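PDB 1Y7I: salicylic acid-binding protein 2 from Nicotiana tabacum, which hydrolyses methyl salicylate to salicylic acid and methanol, releasing the active plant defence signal needed for systemic acquired resistance. Local coordinates for residues L132-L137 with M149-K154; V200-I205 with D223-T228. All coordinates share one frame; numbering follows the deposited sequence.

In the fold
Contacts 1 and 2 lie on opposite sides of the chain's centre, about 30 Å apart between their centres and about 14 Å between their nearest atoms, and they follow one another along the chain. Contact 1 ties a short beta hairpin to the helix after it, in the region inserted between strands 98-104 and 202-207, consistent with the cap of an alpha/beta hydrolase; its Met149 and Phe151 line the salicylate pocket. Contact 2 joins strand 202-207 of the main parallel sheet to the loop that follows helix 215-224. Its nearest side chain to the catalytic machinery, Tyr204, is about 7 Å from the side chain of Asp210, about 8 Å from that of Ser81 and about 10 Å from the bound salicylate.

Contact 1: L132-L137 with M149-K154. With SAL (2-hydroxybenzoic acid), chain E.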
loop_
_atom_site.group_PDB
_atom_site.type_symbol
_atom_site.label_atom_id
_atom_site.label_comp_id
_atom_site.label_asym_id
_atom_site.label_seq_id
_atom_site.Cartn_x
_atom_site.Cartn_y
_atom_site.Cartn_z
ATOM N N LEU B 132 7.092 6.038 -22.122
ATOM C CA LEU B 132 7.304 7.361 -21.545
ATOM C C LEU B 132 8.469 7.396 -20.552
ATOM O O LEU B 132 9.624 7.217 -20.933
ATOM C CB LEU B 132 6.023 7.844 -20.862
ATOM C CG LEU B 132 4.745 7.868 -21.710
ATOM C CD1 LEU B 132 3.594 8.403 -20.877
ATOM C CD2 LEU B 132 4.950 8.736 -22.941
ATOM N N ASP B 133 8.165 7.617 -19.277
ATOM C CA ASP B 133 9.198 7.695 -18.248
ATOM C C ASP B 133 9.457 6.412 -17.461
ATOM O O ASP B 133 10.013 6.463 -16.365
ATOM C CB ASP B 133 8.864 8.819 -17.268
ATOM C CG ASP B 133 7.548 8.594 -16.547
ATOM O OD1 ASP B 133 7.168 9.456 -15.728
ATOM O OD2 ASP B 133 6.895 7.557 -16.799
ATOM N N THR B 134 9.062 5.270 -18.016
ATOM C CA THR B 134 9.275 3.989 -17.349
ATOM C C THR B 134 10.767 3.670 -17.297
ATOM O O THR B 134 11.462 3.766 -18.307
ATOM C CB THR B 134 8.544 2.849 -18.086
ATOM O OG1 THR B 134 7.131 3.089 -18.057
ATOM C CG2 THR B 134 8.843 1.510 -17.431
ATOM N N GLN B 135 11.255 3.292 -16.120
ATOM C CA GLN B 135 12.667 2.967 -15.949
ATOM C C GLN B 135 12.977 1.494 -16.170
ATOM O O GLN B 135 12.332 0.611 -15.600
ATOM C CB GLN B 135 13.146 3.371 -14.555
ATOM C CG GLN B 135 13.323 4.861 -14.360
ATOM C CD GLN B 135 13.858 5.203 -12.981
ATOM O OE1 GLN B 135 14.866 4.647 -12.540
ATOM N NE2 GLN B 135 13.187 6.125 -12.293
ATOM N N PHE B 136 13.982 1.249 -17.002
ATOM C CA PHE B 136 14.429 -0.099 -17.330
ATOM C C PHE B 136 15.908 -0.196 -16.990
ATOM O O PHE B 136 16.759 0.196 -17.785
ATOM C CB PHE B 136 14.227 -0.364 -18.819
ATOM C CG PHE B 136 12.791 -0.509 -19.218
ATOM C CD1 PHE B 136 12.112 -1.699 -18.982
ATOM C CD2 PHE B 136 12.116 0.539 -19.833
ATOM C CE1 PHE B 136 10.785 -1.848 -19.360
ATOM C CE2 PHE B 136 10.785 0.401 -20.216
ATOM C CZ PHE B 136 10.117 -0.798 -19.976
ATOM N N LEU B 137 16.211 -0.722 -15.810
ATOM C CA LEU B 137 17.593 -0.845 -15.374
ATOM C C LEU B 137 18.066 -2.295 -15.326
ATOM O O LEU B 137 17.300 -3.203 -15.004
ATOM C CB LEU B 137 17.757 -0.205 -13.992
ATOM C CG LEU B 137 17.278 1.246 -13.858
ATOM C CD1 LEU B 137 17.342 1.674 -12.402
ATOM C CD2 LEU B 137 18.133 2.159 -14.732
HETATM N N MSE B 149 11.898 -3.351 -14.313
HETATM C CA MSE B 149 10.966 -2.405 -14.912
HETATM C C MSE B 149 10.197 -1.643 -13.836
HETATM O O MSE B 149 9.459 -2.239 -13.049
HETATM C CB MSE B 149 9.988 -3.154 -15.821
HETATM C CG MSE B 149 8.838 -2.313 -16.339
HETATM SE SE MSE B 149 7.648 -3.373 -17.425
HETATM C CE MSE B 149 6.721 -4.321 -16.014
ATOM N N PHE B 150 10.361 -0.325 -13.818
ATOM C CA PHE B 150 9.698 0.525 -12.832
ATOM C C PHE B 150 8.910 1.640 -13.520
ATOM O O PHE B 150 9.494 2.543 -14.120
ATOM C CB PHE B 150 10.758 1.113 -11.890
ATOM C CG PHE B 150 10.195 1.800 -10.677
ATOM C CD1 PHE B 150 9.194 1.204 -9.919
ATOM C CD2 PHE B 150 10.695 3.029 -10.267
ATOM C CE1 PHE B 150 8.694 1.825 -8.773
ATOM C CE2 PHE B 150 10.201 3.659 -9.118
ATOM C CZ PHE B 150 9.198 3.051 -8.370
ATOM N N PHE B 151 7.581 1.574 -13.444
ATOM C CA PHE B 151 6.743 2.592 -14.072
ATOM C C PHE B 151 6.987 3.954 -13.438
ATOM O O PHE B 151 7.146 4.067 -12.223
ATOM C CB PHE B 151 5.250 2.244 -13.949
ATOM C CG PHE B 151 4.887 0.887 -14.498
ATOM C CD1 PHE B 151 5.481 0.413 -15.662
ATOM C CD2 PHE B 151 3.970 0.077 -13.836
ATOM C CE1 PHE B 151 5.174 -0.850 -16.159
ATOM C CE2 PHE B 151 3.654 -1.190 -14.324
ATOM C CZ PHE B 151 4.260 -1.654 -15.488
ATOM N N GLY B 152 7.021 4.983 -14.279
ATOM C CA GLY B 152 7.224 6.338 -13.803
ATOM C C GLY B 152 5.876 7.009 -13.619
ATOM O O GLY B 152 4.858 6.456 -14.034
ATOM N N PRO B 153 5.833 8.209 -13.021
ATOM C CA PRO B 153 4.581 8.938 -12.790
ATOM C C PRO B 153 3.772 9.297 -14.037
ATOM O O PRO B 153 2.547 9.390 -13.982
ATOM C CB PRO B 153 5.045 10.175 -12.028
ATOM C CG PRO B 153 6.412 10.409 -12.583
ATOM C CD PRO B 153 6.991 9.020 -12.602
ATOM N N LYS B 154 4.459 9.509 -15.153
ATOM C CA LYS B 154 3.790 9.870 -16.397
ATOM C C LYS B 154 3.138 8.654 -17.041
ATOM O O LYS B 154 1.989 8.713 -17.485
ATOM C CB LYS B 154 4.796 10.503 -17.366
ATOM C CG LYS B 154 5.450 11.783 -16.842
ATOM C CD LYS B 154 6.480 12.337 -17.829
ATOM C CE LYS B 154 7.130 13.617 -17.311
ATOM N NZ LYS B 154 8.136 14.185 -18.265
HETATM C "C1'" SAL E . 1.311 -4.264 -16.070
HETATM O "O1'" SAL E . 0.341 -3.573 -15.520
HETATM O "O2'" SAL E . 1.736 -5.284 -15.522
HETATM C C1 SAL E . 1.850 -3.757 -17.346
HETATM C C2 SAL E . 2.916 -4.459 -18.008
HETATM C C3 SAL E . 3.423 -3.971 -19.228
HETATM C C4 SAL E . 2.884 -2.807 -19.806
HETATM C C5 SAL E . 1.836 -2.107 -19.173
HETATM C C6 SAL E . 1.327 -2.577 -17.966
HETATM O O2 SAL E . 3.488 -5.589 -17.504
#
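The carboxylate of Asp133 is gripped by the first turn of helix 153-160: OD1 takes the backbone N-H of Lys154 at 2.8 Å, on its syn side and a little out of the carboxylate plane, while OD2 receives the N-H of Phe155. An acid at the N-terminal end of a helix, its charge probably favoured by the helix dipole, here anchors the hairpin. The side chain gets there because CG stands between the backbone N and the carbonyl carbon (chi1 61°). Its OD2 lies 3.3 Å from CA of Gly152, the N-cap residue, which has no side chain to hold it off. Lys154 contributes its methylenes, its NZ extending past the carboxylate without pairing with it.

Next to this anchor, Gln135 and Phe150 form an antiparallel hydrogen-bonded pair, N to O in both directions at 2.8 Å. Beside them, CG of selenomethionine Met149 lies obliquely to the Phe136 ring, 3.6 Å from its CE1, and the selenium makes a Met-aromatic contact with the same ring. A bend at chi3 (77°) ends the Met149 chain with CE 3.8 Å from O2 of the salicylate. Phe151 follows, its CZ 3.7 Å from C1 of the ligand.

Strands 135-138 and 147-150 thus form a two-stranded hairpin joined through Phe151 and Gly152 to helix 153-160, whose Leu156 and Leu160 pack on Phe151.

Contact 2: V200-I205 with D223-T228; sequences VKRVYI and DNIGVT
Arg202 reaches across to the turn at Gly226 and hydrogen-bonds its carbonyl O through NH1, at 2.9 Å with an N-H...O angle of 156°. It is an example of an arginine pinning the loop between helix and strand by a backbone carbonyl. The oxygen lies near the guanidinium plane, at the edge of the group, whereas the nitrogen stands well above the carbonyl plane and so is not on a lone pair. NE adds only a weak, longer bond to the same oxygen. The chain is extended through chi2 and then bends at chi3 (-66°), which turns the guanidinium to present this edge to the turn.

Both faces of the guanidinium are occupied. CD1 of Ile225 lies over one, 3.3 Å from CZ of Arg202, though the unusual conformation of Ile225 makes its exact placement less sure. Over the other lies a water that also joins Thr228 OG1, at 2.8 Å, to the backbone N of Arg202. Thr228 directs CG2 to CG of Lys201, 3.8 Å away; the two side chains cross at about a right angle. Thr228 N also donates to Arg202 O, although the position of that oxygen is less certain.

Gly226, with positive phi, is the first residue to leave the helical conformation, and Val227 follows between Arg202 and Tyr204, the position of its CG2 being doubtful. The Tyr204 ring swings away from the turn, and its OH is hydrogen-bonded to Ala106 O.

The arrangement is the second connection of a beta-alpha-beta unit: after helix 215-224, whose Gln218, Gln221 and Ile222 pack on Tyr204, the chain turns past strand 202-207 to enter strand 229-233. Strand 202-207 itself lies between strand 98-104 and the outermost strand of this chain's parallel sheet, 229-233.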
loop_
_atom_site.group_PDB
_atom_site.type_symbol
_atom_site.label_atom_id
_atom_site.label_comp_id
_atom_site.label_asym_id
_atom_site.label_seq_id
_atom_site.Cartn_x
_atom_site.Cartn_y
_atom_site.Cartn_z
ATOM N N VAL B 200 -7.304 -25.756 -18.044
ATOM C CA VAL B 200 -8.030 -24.834 -17.186
ATOM C C VAL B 200 -8.826 -23.839 -18.019
ATOM O O VAL B 200 -8.304 -23.241 -18.962
ATOM C CB VAL B 200 -7.078 -24.067 -16.245
ATOM C CG1 VAL B 200 -7.876 -23.128 -15.344
ATOM C CG2 VAL B 200 -6.289 -25.063 -15.402
ATOM N N LYS B 201 -10.100 -23.689 -17.668
ATOM C CA LYS B 201 -11.012 -22.784 -18.354
ATOM C C LYS B 201 -10.489 -21.355 -18.261
ATOM O O LYS B 201 -10.172 -20.869 -17.176
ATOM C CB LYS B 201 -12.406 -22.880 -17.712
ATOM C CG LYS B 201 -13.419 -21.858 -18.213
ATOM C CD LYS B 201 -14.692 -21.868 -17.354
ATOM C CE LYS B 201 -15.675 -20.791 -17.796
ATOM N NZ LYS B 201 -16.897 -20.739 -16.939
ATOM N N ARG B 202 -10.399 -20.689 -19.407
ATOM C CA ARG B 202 -9.907 -19.324 -19.464
ATOM C C ARG B 202 -10.967 -18.288 -19.805
ATOM O O ARG B 202 -11.687 -18.411 -20.801
ATOM C CB ARG B 202 -8.786 -19.202 -20.499
ATOM C CG ARG B 202 -7.550 -20.024 -20.202
ATOM C CD ARG B 202 -6.352 -19.476 -20.965
ATOM N NE ARG B 202 -6.470 -19.603 -22.415
ATOM C CZ ARG B 202 -6.328 -20.743 -23.083
ATOM N NH1 ARG B 202 -6.449 -20.759 -24.405
ATOM N NH2 ARG B 202 -6.069 -21.870 -22.430
ATOM N N VAL B 203 -11.036 -17.248 -18.983
ATOM C CA VAL B 203 -11.970 -16.161 -19.206
ATOM C C VAL B 203 -11.155 -14.871 -19.286
ATOM O O VAL B 203 -10.356 -14.581 -18.396
ATOM C CB VAL B 203 -12.981 -16.045 -18.048
ATOM C CG1 VAL B 203 -13.969 -14.933 -18.343
ATOM C CG2 VAL B 203 -13.705 -17.373 -17.847
ATOM N N TYR B 204 -11.349 -14.103 -20.349
ATOM C CA TYR B 204 -10.617 -12.850 -20.513
ATOM C C TYR B 204 -11.545 -11.655 -20.336
ATOM O O TYR B 204 -12.609 -11.604 -20.944
ATOM C CB TYR B 204 -9.985 -12.776 -21.905
ATOM C CG TYR B 204 -8.871 -11.760 -22.007
ATOM C CD1 TYR B 204 -9.141 -10.390 -22.099
ATOM C CD2 TYR B 204 -7.539 -12.172 -21.974
ATOM C CE1 TYR B 204 -8.105 -9.457 -22.157
ATOM C CE2 TYR B 204 -6.504 -11.256 -22.030
ATOM C CZ TYR B 204 -6.785 -9.906 -22.124
ATOM O OH TYR B 204 -5.734 -9.022 -22.204
ATOM N N ILE B 205 -11.139 -10.694 -19.513
ATOM C CA ILE B 205 -11.943 -9.497 -19.288
ATOM C C ILE B 205 -11.253 -8.304 -19.943
ATOM O O ILE B 205 -10.234 -7.809 -19.454
ATOM C CB ILE B 205 -12.139 -9.215 -17.781
ATOM C CG1 ILE B 205 -12.867 -10.399 -17.130
ATOM C CG2 ILE B 205 -12.920 -7.912 -17.590
ATOM C CD1 ILE B 205 -13.180 -10.230 -15.652
ATOM N N ASP B 223 -8.082 -13.716 -29.803
ATOM C CA ASP B 223 -8.180 -14.301 -31.135
ATOM C C ASP B 223 -7.020 -15.244 -31.446
ATOM O O ASP B 223 -7.169 -16.165 -32.246
ATOM C CB ASP B 223 -8.244 -13.206 -32.205
ATOM C CG ASP B 223 -9.513 -12.373 -32.117
ATOM O OD1 ASP B 223 -10.603 -12.955 -31.914
ATOM O OD2 ASP B 223 -9.423 -11.135 -32.266
ATOM N N ASN B 224 -5.873 -15.018 -30.809
ATOM C CA ASN B 224 -4.691 -15.853 -31.031
ATOM C C ASN B 224 -4.677 -17.135 -30.208
ATOM O O ASN B 224 -4.886 -18.227 -30.740
ATOM C CB ASN B 224 -3.409 -15.075 -30.723
ATOM C CG ASN B 224 -2.182 -15.987 -30.634
ATOM O OD1 ASN B 224 -1.815 -16.656 -31.606
ATOM N ND2 ASN B 224 -1.549 -16.020 -29.463
ATOM N N ILE B 225 -4.417 -17.001 -28.910
ATOM C CA ILE B 225 -4.356 -18.160 -28.030
ATOM C C ILE B 225 -5.744 -18.727 -27.767
ATOM O O ILE B 225 -5.883 -19.889 -27.384
ATOM C CB ILE B 225 -3.696 -17.816 -26.675
ATOM C CG1 ILE B 225 -4.769 -17.663 -25.598
ATOM C CG2 ILE B 225 -2.888 -16.530 -26.798
ATOM C CD1 ILE B 225 -4.430 -18.353 -24.303
ATOM N N GLY B 226 -6.766 -17.900 -27.973
ATOM C CA GLY B 226 -8.131 -18.342 -27.761
ATOM C C GLY B 226 -8.545 -18.337 -26.302
ATOM O O GLY B 226 -7.705 -18.358 -25.403
ATOM N N VAL B 227 -9.849 -18.318 -26.060
ATOM C CA VAL B 227 -10.353 -18.301 -24.699
ATOM C C VAL B 227 -11.683 -19.052 -24.632
ATOM O O VAL B 227 -12.268 -19.389 -25.662
ATOM C CB VAL B 227 -10.543 -16.839 -24.222
ATOM C CG1 VAL B 227 -11.845 -16.268 -24.775
ATOM C CG2 VAL B 227 -10.505 -16.776 -22.718
ATOM N N THR B 228 -12.154 -19.331 -23.422
ATOM C CA THR B 228 -13.419 -20.035 -23.264
ATOM C C THR B 228 -14.550 -19.018 -23.321
ATOM O O THR B 228 -15.635 -19.290 -23.839
ATOM C CB THR B 228 -13.476 -20.782 -21.920
ATOM O OG1 THR B 228 -12.466 -21.798 -21.895
ATOM C CG2 THR B 228 -14.843 -21.423 -21.720
HETATM O O HOH W 1 -9.682 -21.733 -22.451
#